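Long-range contact in R.Pab1 family restriction endonuclease (Campylobacter coli, PDB 7CFA), which probably acts as a restriction DNA glycosylase of the R.PabI family, excising a base from its recognition sequence so that the DNA can be broken there: residues I111-I117 with I155-K160. The protein carries 2 engineered substitutions. Sequence-based numbering, arbitrary orientation.
Sequences IEDKMKI and IIIKEK
Above the carboxylate of E112 sits the ammonium of K160: NZ meets OE1 at 3.0 Å in a salt bridge, approaching 52° out of the carboxylate plane. OE2 accepts a hydrogen bond from G168 N, so both oxygens are engaged and the group's rotation is limited. The two side chains cross at about a right angle, and K160 comes to E112 through a bend at chi4 (-58°). The second flat group is the peptide joining K158 to E159. I117, with CD1 anti to CA (chi2 179°), lays that methyl over one face of it, 3.6 Å from K158 C, while E159 CG flanks CD1 at 3.8 Å; E159 OE2 is hydrogen-bonded to Y139 OH. The strand 152-159 belongs to the strongly curved antiparallel sheet of the half-pipe fold, and the short helix 111-114 packs against it through I111 before the chain leaves through M115 for strand 118-127. Away from the E112-K160 pair the contact is aliphatic. I111 CD1 meets I155 CD1 tip to tip at 3.6 Å. I111 CG2 lies 4.0 Å from I157 CD1. M115 crosses I157 at about a right angle, its CB 3.9 Å from I157 CG1. V127 and K125 of the second subunit pack on I111 and M115 respectively.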
loop_
_atom_site.group_PDB
_atom_site.type_symbol
_atom_site.label_atom_id
_atom_site.label_comp_id
_atom_site.label_asym_id
_atom_site.label_seq_id
_atom_site.Cartn_x
_atom_site.Cartn_y
_atom_site.Cartn_z
ATOM N N ILE A 111 12.454 -12.619 -10.220
ATOM C CA ILE A 111 12.285 -11.232 -9.795
ATOM C C ILE A 111 12.214 -11.133 -8.274
ATOM O O ILE A 111 12.858 -10.273 -7.662
ATOM C CB ILE A 111 11.038 -10.626 -10.465
ATOM C CG1 ILE A 111 11.299 -10.406 -11.954
ATOM C CG2 ILE A 111 10.616 -9.332 -9.774
ATOM C CD1 ILE A 111 10.120 -9.837 -12.707
ATOM N N GLU A 112 11.430 -12.006 -7.638
ATOM C CA GLU A 112 11.289 -11.947 -6.186
ATOM C C GLU A 112 12.563 -12.347 -5.452
ATOM O O GLU A 112 12.658 -12.112 -4.243
ATOM C CB GLU A 112 10.118 -12.823 -5.736
ATOM C CG GLU A 112 8.765 -12.275 -6.170
ATOM C CD GLU A 112 7.600 -13.142 -5.738
ATOM O OE1 GLU A 112 7.831 -14.166 -5.059
ATOM O OE2 GLU A 112 6.448 -12.796 -6.079
ATOM N N ASP A 113 13.539 -12.937 -6.144
ATOM C CA ASP A 113 14.835 -13.220 -5.545
ATOM C C ASP A 113 15.861 -12.125 -5.803
ATOM O O ASP A 113 16.783 -11.960 -4.997
ATOM C CB ASP A 113 15.382 -14.558 -6.060
ATOM C CG ASP A 113 14.541 -15.742 -5.619
ATOM O OD1 ASP A 113 13.991 -15.697 -4.498
ATOM O OD2 ASP A 113 14.428 -16.715 -6.394
ATOM N N LYS A 114 15.717 -11.370 -6.893
ATOM C CA LYS A 114 16.656 -10.308 -7.231
ATOM C C LYS A 114 16.212 -8.932 -6.759
ATOM O O LYS A 114 17.062 -8.064 -6.537
ATOM C CB LYS A 114 16.881 -10.260 -8.748
ATOM C CG LYS A 114 17.406 -11.554 -9.347
ATOM C CD LYS A 114 18.718 -11.977 -8.704
ATOM C CE LYS A 114 19.226 -13.284 -9.294
ATOM N NZ LYS A 114 20.507 -13.724 -8.669
ATOM N N MET A 115 14.911 -8.700 -6.611
ATOM C CA MET A 115 14.429 -7.399 -6.170
ATOM C C MET A 115 14.435 -7.335 -4.650
ATOM O O MET A 115 13.942 -8.247 -3.977
ATOM C CB MET A 115 13.030 -7.130 -6.721
ATOM C CG MET A 115 12.987 -6.992 -8.238
ATOM S SD MET A 115 14.046 -5.667 -8.869
ATOM C CE MET A 115 15.397 -6.598 -9.581
ATOM N N LYS A 116 15.003 -6.264 -4.110
ATOM C CA LYS A 116 15.207 -6.123 -2.678
ATOM C C LYS A 116 14.520 -4.866 -2.169
ATOM O O LYS A 116 14.611 -3.801 -2.788
ATOM C CB LYS A 116 16.701 -6.068 -2.333
ATOM C CG LYS A 116 17.499 -7.278 -2.806
ATOM C CD LYS A 116 17.062 -8.556 -2.098
ATOM C CE LYS A 116 17.806 -9.766 -2.643
ATOM N NZ LYS A 116 17.227 -11.052 -2.166
ATOM N N ILE A 117 13.826 -5.003 -1.047
ATOM C CA ILE A 117 13.320 -3.863 -0.298
ATOM C C ILE A 117 14.394 -3.442 0.694
ATOM O O ILE A 117 14.901 -4.269 1.462
ATOM C CB ILE A 117 12.001 -4.210 0.411
ATOM C CG1 ILE A 117 10.913 -4.513 -0.625
ATOM C CG2 ILE A 117 11.569 -3.081 1.335
ATOM C CD1 ILE A 117 9.575 -4.886 -0.025
ATOM N N ILE A 155 5.850 -3.635 -12.319
ATOM C CA ILE A 155 5.835 -4.616 -11.242
ATOM C C ILE A 155 6.182 -3.899 -9.947
ATOM O O ILE A 155 7.292 -3.372 -9.796
ATOM C CB ILE A 155 6.809 -5.771 -11.517
ATOM C CG1 ILE A 155 6.431 -6.471 -12.825
ATOM C CG2 ILE A 155 6.810 -6.755 -10.357
ATOM C CD1 ILE A 155 7.404 -7.539 -13.254
ATOM N N ILE A 156 5.233 -3.869 -9.019
ATOM C CA ILE A 156 5.439 -3.269 -7.707
ATOM C C ILE A 156 5.893 -4.357 -6.744
ATOM O O ILE A 156 5.269 -5.420 -6.654
ATOM C CB ILE A 156 4.155 -2.587 -7.206
ATOM C CG1 ILE A 156 3.670 -1.549 -8.220
ATOM C CG2 ILE A 156 4.390 -1.943 -5.850
ATOM C CD1 ILE A 156 4.683 -0.468 -8.520
ATOM N N ILE A 157 6.982 -4.094 -6.027
ATOM C CA ILE A 157 7.565 -5.051 -5.093
ATOM C C ILE A 157 7.178 -4.640 -3.677
ATOM O O ILE A 157 7.512 -3.536 -3.230
ATOM C CB ILE A 157 9.090 -5.126 -5.249
ATOM C CG1 ILE A 157 9.468 -5.474 -6.691
ATOM C CG2 ILE A 157 9.674 -6.143 -4.283
ATOM C CD1 ILE A 157 8.940 -6.814 -7.157
ATOM N N LYS A 158 6.480 -5.526 -2.969
ATOM C CA LYS A 158 6.080 -5.302 -1.587
ATOM C C LYS A 158 6.489 -6.502 -0.742
ATOM O O LYS A 158 6.915 -7.538 -1.258
ATOM C CB LYS A 158 4.570 -5.055 -1.470
ATOM C CG LYS A 158 4.092 -3.754 -2.101
ATOM C CD LYS A 158 4.628 -2.537 -1.360
ATOM C CE LYS A 158 4.122 -1.247 -1.989
ATOM N NZ LYS A 158 4.600 -0.035 -1.267
ATOM N N GLU A 159 6.355 -6.353 0.575
ATOM C CA GLU A 159 6.702 -7.437 1.485
ATOM C C GLU A 159 5.678 -8.560 1.397
ATOM O O GLU A 159 4.484 -8.318 1.200
ATOM C CB GLU A 159 6.779 -6.932 2.929
ATOM C CG GLU A 159 7.713 -5.755 3.156
ATOM C CD GLU A 159 7.013 -4.418 3.002
ATOM O OE1 GLU A 159 5.905 -4.392 2.427
ATOM O OE2 GLU A 159 7.569 -3.398 3.461
ATOM N N LYS A 160 6.150 -9.795 1.541
ATOM C CA LYS A 160 5.239 -10.927 1.632
ATOM C C LYS A 160 4.472 -10.864 2.946
ATOM O O LYS A 160 5.064 -10.680 4.014
ATOM C CB LYS A 160 6.002 -12.246 1.533
ATOM C CG LYS A 160 6.524 -12.580 0.151
ATOM C CD LYS A 160 7.053 -14.004 0.119
ATOM C CE LYS A 160 7.622 -14.364 -1.242
ATOM N NZ LYS A 160 6.608 -14.218 -2.322
#